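Local structure of diaminopimelate decarboxylase (1TWI) at residues Gly3-Glu8 against Glu37-Ile42; Glu26-Pro31 against Arg400-Leu405; Pro104-Val109 against Glu125-Ala130; Leu141-Ala146 against Leu197-Val202; Ile188-Ile193 against Val233-Glu238. The protein catalyses the pyridoxal phosphate-dependent decarboxylation of meso-diaminopimelate to L-lysine, the last step of lysine biosynthesis by the diaminopimelate pathway. All blocks are in the same frame, centred on the assembly; numbering follows the deposited sequence.

In the fold
Contact 2 lies within the β domain, and contact 1 fastens the N-terminal turn to helix 37-58, which leads into the barrel; contacts 3 to 5 lie in the cofactor-binding TIM barrel. All five are partly buried, but contacts 4 and 5 are the most peripheral, and both use helix 188-198. Contact 3 joins neighbouring barrel strands, with the Val109 side chain about 8 Å (nearest atoms) from the pyridoxal phosphate. Its side chains bind backbone carbonyls, whereas contact 5 is aliphatic. Contact 2 joins an arginine-carbonyl bond to a CH-pi contact; contacts 1 and 4 each set a side-chain amide, Gln39 or Asn143, against the other segment's backbone.

Contact 1 of 5, residues Gly3-Glu8 against Glu37-Ile42; sequences GNDTVE and EEQIKI
Thr6 and Gln39 meet where the N-terminal turn settles on the first turns of helix 37-58, their CA atoms 6.2 Å apart. Gln39 brings its amide against the type I β turn that runs from Asn4 to Val7, where it lies beside Gly3 O, the backbone of Asp5 and the Asp5 carboxylate. Its CG is anti to the backbone N (chi1 -176°) and the chain bends at chi2; the amide crosses the Asp5 side chain at about a right angle. The carboxylate and amide planes are turned 46° against each other. Beside this polar patch, the methyl CG2 of Thr6 packs on Ile42 CD1 at 3.9 Å, and Thr6 CG2 also reaches Glu38 CG at 3.9 Å, touching the aliphatic part of that side chain. Asp5 OD2 lies 3.9 Å from Ile42 CG2, so the carboxylate borders the apolar contact.

A second shell fixes these groups. Arg46, further along the same helix, forms a salt bridge with Asp5 OD2, while Ser36 OG is hydrogen-bonded both to Thr6 OG1 and to Gln39 N. The backbone of Thr6 pairs with Asp17. The N-terminal turn is thereby fastened to the helix that leads from the β domain into the TIM barrel, the two-domain plan of the class-II Orn/Lys/Arg decarboxylases.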
# COMPACT_ATOMS: atom_id res chain seq x y z
N GLY A 3 -1.70 25.33 -9.15
CA GLY A 3 -1.13 24.13 -9.76
C GLY A 3 -2.11 23.38 -10.69
O GLY A 3 -1.68 22.59 -11.54
N ASN A 4 -3.41 23.65 -10.56
CA ASN A 4 -4.39 22.89 -11.38
C ASN A 4 -4.79 23.82 -12.50
O ASN A 4 -5.85 24.47 -12.50
CB ASN A 4 -5.54 22.47 -10.49
CG ASN A 4 -5.04 21.67 -9.28
OD1 ASN A 4 -4.56 20.50 -9.41
ND2 ASN A 4 -5.11 22.29 -8.10
N ASP A 5 -3.90 23.91 -13.46
CA ASP A 5 -4.06 24.88 -14.54
C ASP A 5 -5.09 24.62 -15.61
O ASP A 5 -5.43 25.53 -16.40
CB ASP A 5 -2.69 25.10 -15.21
CG ASP A 5 -1.62 25.48 -14.20
OD1 ASP A 5 -1.79 26.57 -13.56
OD2 ASP A 5 -0.64 24.69 -14.04
N THR A 6 -5.60 23.39 -15.66
CA THR A 6 -6.52 23.07 -16.73
C THR A 6 -7.90 22.70 -16.29
O THR A 6 -8.67 22.16 -17.11
CB THR A 6 -5.95 21.91 -17.57
OG1 THR A 6 -5.98 20.70 -16.78
CG2 THR A 6 -4.49 22.20 -17.98
N VAL A 7 -8.23 22.99 -15.04
CA VAL A 7 -9.56 22.65 -14.55
C VAL A 7 -10.33 23.91 -14.29
O VAL A 7 -9.74 24.97 -14.14
CB VAL A 7 -9.53 21.81 -13.24
CG1 VAL A 7 -8.64 20.55 -13.46
CG2 VAL A 7 -9.01 22.65 -12.06
N GLU A 8 -11.65 23.82 -14.27
CA GLU A 8 -12.44 25.03 -14.00
C GLU A 8 -13.84 24.64 -13.57
O GLU A 8 -14.25 23.48 -13.65
CB GLU A 8 -12.56 25.88 -15.28
CG GLU A 8 -13.34 25.21 -16.38
CD GLU A 8 -13.13 25.86 -17.77
OE1 GLU A 8 -13.51 27.06 -17.97
OE2 GLU A 8 -12.60 25.17 -18.68
N GLU A 37 -3.68 15.53 -19.96
CA GLU A 37 -2.51 15.51 -20.81
C GLU A 37 -1.91 16.91 -20.89
O GLU A 37 -0.70 17.07 -20.83
CB GLU A 37 -2.89 15.05 -22.23
CG GLU A 37 -1.74 15.13 -23.23
CD GLU A 37 -2.19 14.57 -24.57
OE1 GLU A 37 -1.96 13.38 -24.83
OE2 GLU A 37 -2.83 15.29 -25.35
N GLU A 38 -2.75 17.94 -21.02
CA GLU A 38 -2.20 19.30 -21.10
C GLU A 38 -1.50 19.70 -19.77
O GLU A 38 -0.49 20.40 -19.78
CB GLU A 38 -3.33 20.31 -21.44
CG GLU A 38 -2.93 21.79 -21.52
CD GLU A 38 -1.94 22.15 -22.64
OE1 GLU A 38 -1.79 21.38 -23.63
OE2 GLU A 38 -1.32 23.23 -22.52
N GLN A 39 -2.05 19.32 -18.62
CA GLN A 39 -1.36 19.69 -17.39
C GLN A 39 0.08 19.05 -17.36
O GLN A 39 1.04 19.67 -16.85
CB GLN A 39 -2.15 19.21 -16.15
CG GLN A 39 -1.49 19.66 -14.85
CD GLN A 39 -1.51 21.20 -14.74
OE1 GLN A 39 -0.46 21.88 -14.82
NE2 GLN A 39 -2.71 21.74 -14.63
N ILE A 40 0.22 17.81 -17.83
CA ILE A 40 1.55 17.18 -17.86
C ILE A 40 2.46 17.98 -18.80
O ILE A 40 3.65 18.23 -18.48
CB ILE A 40 1.50 15.68 -18.31
CG1 ILE A 40 0.73 14.85 -17.27
CG2 ILE A 40 2.94 15.11 -18.46
CD1 ILE A 40 0.45 13.40 -17.66
N LYS A 41 1.93 18.39 -19.96
CA LYS A 41 2.77 19.18 -20.88
C LYS A 41 3.16 20.49 -20.23
O LYS A 41 4.31 20.96 -20.37
CB LYS A 41 2.04 19.52 -22.20
CG LYS A 41 1.66 18.26 -23.04
CD LYS A 41 1.04 18.75 -24.39
CE LYS A 41 0.18 17.70 -24.99
NZ LYS A 41 0.98 16.49 -25.32
N ILE A 42 2.23 21.10 -19.52
CA ILE A 42 2.57 22.37 -18.82
C ILE A 42 3.65 22.15 -17.76
O ILE A 42 4.64 22.92 -17.67
CB ILE A 42 1.32 22.95 -18.12
CG1 ILE A 42 0.40 23.54 -19.21
CG2 ILE A 42 1.77 23.99 -17.00
CD1 ILE A 42 -1.02 23.85 -18.76

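Contact 2 of 5, residues Glu26-Pro31 against Arg400-Leu405; sequences EKFGTP and RPRMVL
Phe28 O, at the C-terminal end of helix 21-28, is gripped by two guanidinium groups, Arg402 NH1 from strand 402-407 and Arg417 NH2 from the loop after strand 410-415. The bond from Arg402 NH1 to Phe28 O is 3.0 Å long with an angle of 151° at the hydrogen. The oxygen lies near the guanidinium plane, while the nitrogen is tilted out of the plane of the carbonyl. Arg402 is extended from CG to NE, and its NE forms a salt bridge with Glu416 OE1, a second hold on the group. Gly29 follows with positive phi and turns the chain out of the helix.

Next to this bond the helix end rests on the mixed sheet of the β domain, in which strand 402-407 runs parallel to 32-36 and Tyr33 pairs through its backbone with Arg402 and Val404. Val404 supplies a CH-pi contact: CG1 stands 3.6 Å from the centroid of the Phe28 ring, 5° off the normal, and Lys27 CG lies over the opposite face toward the rim. Arg402 NH1 approaches the edge of the same ring. Further along, the ring of Pro31, which follows a cis peptide, crosses Pro401 at about a right angle with Pro31 CG 3.9 Å from Pro401 CB. Pro401 CB also lies 3.6 Å from Pro31 O, a carbonyl oxygen buried here without a polar partner in the model.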
# COMPACT_ATOMS: atom_id res chain seq x y z
N GLU A 26 -19.94 9.34 -15.24
CA GLU A 26 -21.08 8.62 -15.81
C GLU A 26 -20.73 7.70 -16.99
O GLU A 26 -21.22 6.58 -17.10
CB GLU A 26 -22.17 9.60 -16.27
CG GLU A 26 -22.88 10.27 -15.08
CD GLU A 26 -23.85 11.38 -15.50
OE1 GLU A 26 -24.40 12.06 -14.60
OE2 GLU A 26 -24.04 11.58 -16.72
N LYS A 27 -19.87 8.16 -17.87
CA LYS A 27 -19.53 7.34 -18.98
C LYS A 27 -18.57 6.20 -18.62
O LYS A 27 -18.75 5.06 -19.06
CB LYS A 27 -18.92 8.22 -20.05
CG LYS A 27 -18.30 7.49 -21.23
CD LYS A 27 -17.91 8.50 -22.30
CE LYS A 27 -17.11 7.84 -23.40
NZ LYS A 27 -16.87 8.81 -24.52
N PHE A 28 -17.58 6.49 -17.76
CA PHE A 28 -16.57 5.48 -17.45
C PHE A 28 -16.71 4.75 -16.10
O PHE A 28 -16.00 3.77 -15.87
CB PHE A 28 -15.16 6.09 -17.55
CG PHE A 28 -14.81 6.57 -18.92
CD1 PHE A 28 -14.29 5.67 -19.89
CD2 PHE A 28 -14.97 7.92 -19.28
CE1 PHE A 28 -13.94 6.12 -21.18
CE2 PHE A 28 -14.63 8.38 -20.55
CZ PHE A 28 -14.12 7.48 -21.51
N GLY A 29 -17.64 5.19 -15.25
CA GLY A 29 -17.83 4.54 -13.97
C GLY A 29 -16.91 5.12 -12.91
O GLY A 29 -15.96 5.85 -13.24
N THR A 30 -17.19 4.85 -11.65
CA THR A 30 -16.35 5.32 -10.54
C THR A 30 -15.91 4.08 -9.72
O THR A 30 -16.61 3.07 -9.75
CB THR A 30 -17.16 6.28 -9.62
OG1 THR A 30 -18.45 5.73 -9.41
CG2 THR A 30 -17.35 7.64 -10.28
N PRO A 31 -14.79 4.15 -8.96
CA PRO A 31 -13.88 5.30 -8.88
C PRO A 31 -13.12 5.47 -10.17
O PRO A 31 -12.89 4.51 -10.88
CB PRO A 31 -12.98 4.94 -7.70
CG PRO A 31 -12.85 3.46 -7.81
CD PRO A 31 -14.28 3.01 -8.17
N ARG A 400 -8.27 -2.63 -9.07
CA ARG A 400 -7.67 -1.29 -9.24
C ARG A 400 -8.58 -0.60 -10.23
O ARG A 400 -9.14 -1.23 -11.15
CB ARG A 400 -6.21 -1.38 -9.67
CG ARG A 400 -5.34 -1.72 -8.41
CD ARG A 400 -3.94 -2.09 -8.77
NE ARG A 400 -3.90 -3.37 -9.48
CZ ARG A 400 -2.77 -3.90 -9.98
NH1 ARG A 400 -1.62 -3.25 -9.83
NH2 ARG A 400 -2.80 -5.04 -10.65
N PRO A 401 -8.75 0.71 -10.07
CA PRO A 401 -9.64 1.48 -10.93
C PRO A 401 -9.24 1.80 -12.36
O PRO A 401 -8.08 1.70 -12.76
CB PRO A 401 -9.81 2.74 -10.13
CG PRO A 401 -8.36 2.94 -9.61
CD PRO A 401 -7.91 1.61 -9.23
N ARG A 402 -10.25 2.22 -13.12
CA ARG A 402 -10.01 2.67 -14.49
C ARG A 402 -9.33 4.02 -14.40
O ARG A 402 -9.43 4.68 -13.38
CB ARG A 402 -11.34 2.91 -15.19
CG ARG A 402 -11.81 1.74 -16.02
CD ARG A 402 -13.17 2.03 -16.64
NE ARG A 402 -13.41 1.12 -17.75
CZ ARG A 402 -14.47 1.22 -18.55
NH1 ARG A 402 -15.40 2.19 -18.33
NH2 ARG A 402 -14.56 0.41 -19.61
N MET A 403 -8.67 4.42 -15.49
CA MET A 403 -8.05 5.73 -15.61
C MET A 403 -8.27 6.20 -17.05
O MET A 403 -8.11 5.39 -17.98
CB MET A 403 -6.53 5.72 -15.43
CG MET A 403 -6.08 5.01 -14.15
SD MET A 403 -4.46 5.71 -13.55
CE MET A 403 -3.34 5.26 -15.03
N VAL A 404 -8.56 7.49 -17.24
CA VAL A 404 -8.71 8.05 -18.57
C VAL A 404 -7.74 9.23 -18.68
O VAL A 404 -7.27 9.78 -17.65
CB VAL A 404 -10.15 8.58 -18.87
CG1 VAL A 404 -11.14 7.42 -18.95
CG2 VAL A 404 -10.63 9.56 -17.76
N LEU A 405 -7.41 9.57 -19.94
CA LEU A 405 -6.54 10.68 -20.28
C LEU A 405 -7.42 11.70 -21.02
O LEU A 405 -8.11 11.33 -21.99
CB LEU A 405 -5.40 10.24 -21.22
CG LEU A 405 -4.42 11.38 -21.59
CD1 LEU A 405 -3.41 11.71 -20.48
CD2 LEU A 405 -3.70 10.99 -22.85

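Contact 3 of 5, residues Pro104-Val109 against Glu125-Ala130; sequences PSKKIV and EANIRA
Arg129 reaches back to the Lys106 carbonyl, while Lys106 reaches the carbonyls of Asn127 and Ile128, just before Arg129, in a β-α-β unit of the TIM barrel: strand 108-110, helix 117-125, strand 130-133. Arg129 is extended from CG to NE and lays its guanidinium edge-on to Lys106 O: NH2 donates at 3.0 Å and 167°, in the carbonyl plane. NE of the same group holds Asp244 in a salt bridge. Lys106 instead curls, bent at chi2 and chi3, and its NZ donates to Asn127 O at 2.8 Å from above the carbonyl plane, with a weak bond to Ile128 O. Asn127 closes helix 117-125 in a Schellman motif, and the preceding carbonyl, Ala126 O, accepts nearly end-on from Ser105 OG at 2.6 Å; that hydroxyl is also bonded by Lys99. Ile108 and Ile128 cross at about a right angle, CG2 to CG2 at 3.7 Å. Val109, its side chain near the cofactor-binding Glu290, sets CA 3.4 Å from Ala130 O in a CA-H...O contact.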
# COMPACT_ATOMS: atom_id res chain seq x y z
N PRO A 104 14.86 7.27 -25.35
CA PRO A 104 16.23 7.02 -25.84
C PRO A 104 17.12 6.49 -24.67
O PRO A 104 17.09 7.01 -23.53
CB PRO A 104 16.69 8.41 -26.28
CG PRO A 104 15.43 9.18 -26.59
CD PRO A 104 14.40 8.65 -25.63
N SER A 105 17.93 5.47 -24.92
CA SER A 105 18.77 4.93 -23.90
C SER A 105 19.71 5.95 -23.25
O SER A 105 19.99 5.87 -22.08
CB SER A 105 19.57 3.76 -24.49
OG SER A 105 18.71 2.64 -24.48
N LYS A 106 20.18 6.93 -24.00
CA LYS A 106 21.07 7.90 -23.40
C LYS A 106 20.34 8.86 -22.49
O LYS A 106 20.97 9.76 -21.98
CB LYS A 106 21.83 8.71 -24.47
CG LYS A 106 23.09 8.04 -24.98
CD LYS A 106 23.92 7.29 -23.88
CE LYS A 106 23.57 5.80 -23.92
NZ LYS A 106 24.37 5.06 -22.94
N LYS A 107 19.01 8.72 -22.35
CA LYS A 107 18.28 9.58 -21.41
C LYS A 107 17.70 8.70 -20.30
O LYS A 107 16.75 9.08 -19.65
CB LYS A 107 17.12 10.33 -22.10
CG LYS A 107 17.59 11.36 -23.13
CD LYS A 107 16.38 12.09 -23.79
CE LYS A 107 16.82 13.31 -24.66
NZ LYS A 107 15.62 13.99 -25.27
N ILE A 108 18.27 7.52 -20.11
CA ILE A 108 17.78 6.64 -19.05
C ILE A 108 18.85 6.45 -17.97
O ILE A 108 19.98 6.06 -18.30
CB ILE A 108 17.38 5.25 -19.62
CG1 ILE A 108 16.16 5.41 -20.57
CG2 ILE A 108 16.92 4.30 -18.48
CD1 ILE A 108 15.73 4.08 -21.30
N VAL A 109 18.50 6.73 -16.70
CA VAL A 109 19.43 6.47 -15.59
C VAL A 109 18.72 5.46 -14.69
O VAL A 109 17.49 5.48 -14.54
CB VAL A 109 19.84 7.76 -14.76
CG1 VAL A 109 20.76 8.68 -15.68
CG2 VAL A 109 18.60 8.54 -14.30
N GLU A 125 22.51 -4.39 -21.69
CA GLU A 125 22.00 -4.72 -23.04
C GLU A 125 21.23 -3.52 -23.66
O GLU A 125 21.28 -3.28 -24.88
CB GLU A 125 21.05 -5.92 -22.95
CG GLU A 125 21.70 -7.30 -22.72
CD GLU A 125 22.61 -7.76 -23.87
OE1 GLU A 125 22.34 -7.43 -25.03
OE2 GLU A 125 23.59 -8.48 -23.61
N ALA A 126 20.53 -2.75 -22.83
CA ALA A 126 19.80 -1.58 -23.32
C ALA A 126 20.71 -0.36 -23.44
O ALA A 126 20.24 0.68 -23.90
CB ALA A 126 18.65 -1.24 -22.40
N ASN A 127 21.95 -0.47 -23.00
CA ASN A 127 22.96 0.61 -23.08
C ASN A 127 22.45 1.94 -22.48
O ASN A 127 22.51 3.03 -23.12
CB ASN A 127 23.41 0.79 -24.56
CG ASN A 127 24.62 1.74 -24.73
OD1 ASN A 127 25.59 1.77 -23.93
ND2 ASN A 127 24.56 2.51 -25.81
N ILE A 128 21.93 1.85 -21.26
CA ILE A 128 21.39 3.02 -20.58
C ILE A 128 22.53 4.01 -20.35
O ILE A 128 23.73 3.64 -20.32
CB ILE A 128 20.75 2.63 -19.24
CG1 ILE A 128 21.73 1.85 -18.35
CG2 ILE A 128 19.48 1.78 -19.49
CD1 ILE A 128 21.12 1.55 -16.92
N ARG A 129 22.18 5.27 -20.21
CA ARG A 129 23.17 6.32 -19.94
C ARG A 129 24.05 5.99 -18.70
O ARG A 129 25.27 6.20 -18.69
CB ARG A 129 22.44 7.64 -19.69
CG ARG A 129 23.42 8.85 -19.73
CD ARG A 129 22.71 10.17 -19.21
NE ARG A 129 23.67 11.27 -19.33
CZ ARG A 129 23.91 11.95 -20.46
NH1 ARG A 129 24.83 12.92 -20.46
NH2 ARG A 129 23.21 11.71 -21.57
N ALA A 130 23.42 5.51 -17.64
CA ALA A 130 24.16 5.13 -16.44
C ALA A 130 23.39 4.39 -15.39
O ALA A 130 22.17 4.56 -15.25
CB ALA A 130 24.74 6.37 -15.74

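Contact 4 of 5, residues Leu141-Ala146 against Leu197-Val202; sequences LINETA and LEMEYV
Asn143, on helix 136-149, and Tyr201, in the loop after helix 188-198, bring their CA atoms to 5.2 Å, as Met199 leaves helical geometry. The Asn143 side chain fills the angle between helix and loop: CG is anti to the backbone N (chi1 179°), and the amide reaches the backbone at Tyr201. It lies between Met199 and the edge of the Tyr201 ring, its plane 49° from that of the ring. Met199 passes obliquely, with SD 3.6 Å from Asn143 CB. Helix 136-149 belongs to the outer layer of the TIM barrel, and the loop leads from helix 188-198 of that layer into barrel strand 202-208; Ala153 of the neighbouring strand 153-160 pairs through its backbone with Tyr201. One turn on, Ala146 CB packs against Tyr201 CB at 3.6 Å and lies 3.3 Å from Tyr201 O. Val202 CG1 touches Asn143 CA at 3.7 Å and, on the inner side where Ile142 meets Val155, Ile142 CG2 at 4.0 Å.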
# COMPACT_ATOMS: atom_id res chain seq x y z
N LEU A 141 29.43 -5.86 -8.63
CA LEU A 141 28.55 -6.70 -9.43
C LEU A 141 28.41 -6.17 -10.84
O LEU A 141 28.39 -6.94 -11.83
CB LEU A 141 27.17 -6.82 -8.73
CG LEU A 141 26.08 -7.50 -9.59
CD1 LEU A 141 26.46 -8.98 -9.85
CD2 LEU A 141 24.75 -7.45 -8.81
N ILE A 142 28.33 -4.85 -11.00
CA ILE A 142 28.20 -4.31 -12.36
C ILE A 142 29.47 -4.59 -13.19
O ILE A 142 29.39 -4.96 -14.37
CB ILE A 142 27.97 -2.76 -12.33
CG1 ILE A 142 26.54 -2.45 -11.81
CG2 ILE A 142 28.20 -2.16 -13.70
CD1 ILE A 142 26.35 -0.92 -11.41
N ASN A 143 30.64 -4.38 -12.59
CA ASN A 143 31.89 -4.59 -13.33
C ASN A 143 32.00 -6.11 -13.70
O ASN A 143 32.39 -6.46 -14.81
CB ASN A 143 33.08 -4.15 -12.46
CG ASN A 143 34.41 -4.34 -13.13
OD1 ASN A 143 35.22 -5.13 -12.65
ND2 ASN A 143 34.66 -3.62 -14.23
N GLU A 144 31.66 -7.00 -12.76
CA GLU A 144 31.72 -8.44 -13.04
C GLU A 144 30.71 -8.82 -14.14
O GLU A 144 31.01 -9.63 -15.02
CB GLU A 144 31.42 -9.25 -11.76
CG GLU A 144 32.58 -9.35 -10.75
CD GLU A 144 32.09 -9.83 -9.36
OE1 GLU A 144 32.91 -9.93 -8.41
OE2 GLU A 144 30.85 -10.09 -9.23
N THR A 145 29.51 -8.24 -14.11
CA THR A 145 28.50 -8.56 -15.12
C THR A 145 28.88 -8.02 -16.50
O THR A 145 28.72 -8.70 -17.55
CB THR A 145 27.13 -8.01 -14.65
OG1 THR A 145 26.85 -8.59 -13.38
CG2 THR A 145 26.04 -8.36 -15.65
N ALA A 146 29.38 -6.79 -16.51
CA ALA A 146 29.84 -6.17 -17.76
C ALA A 146 30.96 -7.08 -18.33
O ALA A 146 31.04 -7.32 -19.54
CB ALA A 146 30.41 -4.73 -17.45
N LEU A 197 37.65 3.41 -11.24
CA LEU A 197 38.63 3.83 -12.27
C LEU A 197 39.68 2.74 -12.52
O LEU A 197 40.27 2.71 -13.60
CB LEU A 197 39.31 5.14 -11.86
CG LEU A 197 38.32 6.32 -11.86
CD1 LEU A 197 38.88 7.49 -11.09
CD2 LEU A 197 38.01 6.70 -13.24
N GLU A 198 39.90 1.87 -11.55
CA GLU A 198 40.84 0.76 -11.70
C GLU A 198 40.16 -0.45 -12.34
O GLU A 198 40.81 -1.32 -12.89
CB GLU A 198 41.45 0.35 -10.35
CG GLU A 198 42.28 1.49 -9.73
CD GLU A 198 43.19 2.23 -10.76
OE1 GLU A 198 44.22 1.63 -11.18
OE2 GLU A 198 42.88 3.41 -11.16
N MET A 199 38.83 -0.50 -12.32
CA MET A 199 38.13 -1.63 -12.94
C MET A 199 38.19 -1.50 -14.45
O MET A 199 38.20 -0.40 -14.96
CB MET A 199 36.68 -1.65 -12.48
CG MET A 199 36.58 -2.16 -11.09
SD MET A 199 34.94 -1.85 -10.47
CE MET A 199 35.10 -2.65 -8.95
N GLU A 200 38.21 -2.62 -15.17
CA GLU A 200 38.30 -2.56 -16.62
C GLU A 200 37.01 -2.54 -17.36
O GLU A 200 37.01 -2.25 -18.55
CB GLU A 200 39.12 -3.76 -17.12
CG GLU A 200 40.39 -3.93 -16.31
CD GLU A 200 41.34 -5.02 -16.88
OE1 GLU A 200 40.89 -6.19 -17.10
OE2 GLU A 200 42.53 -4.69 -17.12
N TYR A 201 35.89 -2.86 -16.70
CA TYR A 201 34.63 -2.92 -17.44
C TYR A 201 33.59 -1.88 -17.09
O TYR A 201 32.43 -2.08 -17.38
CB TYR A 201 34.02 -4.35 -17.33
CG TYR A 201 35.02 -5.43 -17.72
CD1 TYR A 201 35.96 -5.88 -16.81
CD2 TYR A 201 35.09 -5.91 -19.03
CE1 TYR A 201 36.97 -6.77 -17.20
CE2 TYR A 201 36.08 -6.81 -19.42
CZ TYR A 201 37.02 -7.22 -18.51
OH TYR A 201 38.03 -8.11 -18.86
N VAL A 202 33.99 -0.77 -16.48
CA VAL A 202 32.99 0.28 -16.17
C VAL A 202 33.66 1.58 -16.62
O VAL A 202 34.89 1.65 -16.71
CB VAL A 202 32.59 0.37 -14.64
CG1 VAL A 202 31.99 -0.99 -14.16
CG2 VAL A 202 33.82 0.76 -13.75

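Contact 5 of 5, residues Ile188-Ile193 against Val233-Glu238; sequences IAMKAI and VELKEE
Two helices of the outer layer of the TIM barrel, 188-198 and 219-237, pack here through Met190 and Ile193 on one side and Glu234 and Leu235, with Glu238 just past the helix end, on the other. The axes of the two short helical segments pass 11.5 Å apart and cross at -47°, a wide separation that side chains must bridge. Met190 does most of this. Its CG is anti to the backbone N (chi1 177°), the chain bends at chi2 and chi3, and SD and CE both come to lie against helix 219-237. Met190 SD lies 3.7 Å from Leu235 CD2, and the two side chains run past one another in opposite senses. The terminal methyl CE of Met190 touches both glutamates, 3.5 Å from Glu234 CG and 3.8 Å from Glu238 CG. The aliphatic parts of these acidic residues line the apolar contact, and Glu238 turns its carboxylate to a salt bridge with Lys194 through OE1. Deeper, Ile193 crosses Leu235 at about a right angle, with Ile193 CD1 3.9 Å from Leu235 CD2. No hydrogen bond spans the two segments.

Beneath, Ile193 rests on Phe157 of strand 153-160, and Leu235 on Ile242 in the loop before strand 244-246. On another side of helix 188-198, Lys191 and Ala192 touch Ile136 of helix 136-149, while Ile188 meets Pro313 of the second subunit.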
# COMPACT_ATOMS: atom_id res chain seq x y z
N ILE A 188 33.84 7.01 1.74
CA ILE A 188 33.30 5.89 0.96
C ILE A 188 33.07 6.25 -0.49
O ILE A 188 33.42 5.50 -1.40
CB ILE A 188 32.01 5.37 1.61
CG1 ILE A 188 32.37 4.76 2.96
CG2 ILE A 188 31.29 4.31 0.69
CD1 ILE A 188 31.15 4.24 3.71
N ALA A 189 32.46 7.40 -0.75
CA ALA A 189 32.21 7.74 -2.13
C ALA A 189 33.53 7.87 -2.94
O ALA A 189 33.63 7.41 -4.10
CB ALA A 189 31.32 9.07 -2.20
N MET A 190 34.55 8.49 -2.36
CA MET A 190 35.82 8.62 -3.09
C MET A 190 36.44 7.21 -3.30
O MET A 190 37.01 6.91 -4.36
CB MET A 190 36.81 9.50 -2.30
CG MET A 190 38.21 9.63 -2.96
SD MET A 190 38.17 10.55 -4.49
CE MET A 190 37.86 12.37 -3.90
N LYS A 191 36.36 6.36 -2.28
CA LYS A 191 36.91 4.99 -2.42
C LYS A 191 36.20 4.24 -3.58
O LYS A 191 36.86 3.60 -4.42
CB LYS A 191 36.72 4.23 -1.11
CG LYS A 191 37.20 2.77 -1.08
CD LYS A 191 36.88 2.25 0.34
CE LYS A 191 36.47 0.77 0.31
NZ LYS A 191 37.60 -0.18 0.31
N ALA A 192 34.87 4.35 -3.65
CA ALA A 192 34.13 3.67 -4.71
C ALA A 192 34.53 4.17 -6.09
O ALA A 192 34.74 3.38 -7.03
CB ALA A 192 32.59 3.84 -4.50
N ILE A 193 34.62 5.48 -6.26
CA ILE A 193 34.97 5.99 -7.56
C ILE A 193 36.42 5.64 -7.93
O ILE A 193 36.70 5.36 -9.11
CB ILE A 193 34.75 7.55 -7.62
CG1 ILE A 193 33.24 7.83 -7.51
CG2 ILE A 193 35.38 8.16 -8.89
CD1 ILE A 193 32.92 9.25 -7.31
N VAL A 233 34.63 19.07 -6.92
CA VAL A 233 35.94 19.76 -6.80
C VAL A 233 36.93 18.77 -6.16
O VAL A 233 38.06 18.61 -6.65
CB VAL A 233 35.87 21.06 -5.93
CG1 VAL A 233 37.30 21.62 -5.68
CG2 VAL A 233 35.04 22.12 -6.66
N GLU A 234 36.54 18.14 -5.06
CA GLU A 234 37.41 17.14 -4.42
C GLU A 234 37.87 16.05 -5.42
O GLU A 234 39.06 15.64 -5.42
CB GLU A 234 36.69 16.49 -3.23
CG GLU A 234 37.57 15.51 -2.40
CD GLU A 234 36.83 14.87 -1.21
OE1 GLU A 234 37.40 13.94 -0.57
OE2 GLU A 234 35.68 15.27 -0.90
N LEU A 235 36.97 15.59 -6.30
CA LEU A 235 37.36 14.59 -7.29
C LEU A 235 38.39 15.17 -8.26
O LEU A 235 39.37 14.52 -8.63
CB LEU A 235 36.12 14.11 -8.07
CG LEU A 235 35.24 13.13 -7.31
CD1 LEU A 235 33.93 13.02 -8.10
CD2 LEU A 235 35.91 11.73 -7.17
N LYS A 236 38.15 16.40 -8.69
CA LYS A 236 39.05 17.07 -9.63
C LYS A 236 40.48 17.20 -9.03
O LYS A 236 41.46 17.07 -9.75
CB LYS A 236 38.50 18.45 -9.99
CG LYS A 236 39.32 19.15 -11.07
CD LYS A 236 39.09 18.46 -12.39
CE LYS A 236 39.98 18.99 -13.46
NZ LYS A 236 39.26 20.05 -14.11
N GLU A 237 40.59 17.46 -7.73
CA GLU A 237 41.90 17.52 -7.08
C GLU A 237 42.59 16.14 -7.19
O GLU A 237 43.84 16.06 -7.16
CB GLU A 237 41.77 17.91 -5.61
CG GLU A 237 41.35 19.38 -5.43
CD GLU A 237 40.79 19.71 -4.04
OE1 GLU A 237 40.63 20.91 -3.75
OE2 GLU A 237 40.48 18.78 -3.23
N GLU A 238 41.82 15.07 -7.27
CA GLU A 238 42.44 13.75 -7.46
C GLU A 238 42.65 13.43 -8.95
O GLU A 238 42.96 12.30 -9.32
CB GLU A 238 41.58 12.64 -6.83
CG GLU A 238 41.34 12.84 -5.33
CD GLU A 238 42.66 12.91 -4.57
OE1 GLU A 238 43.41 11.95 -4.60
OE2 GLU A 238 42.94 13.94 -3.96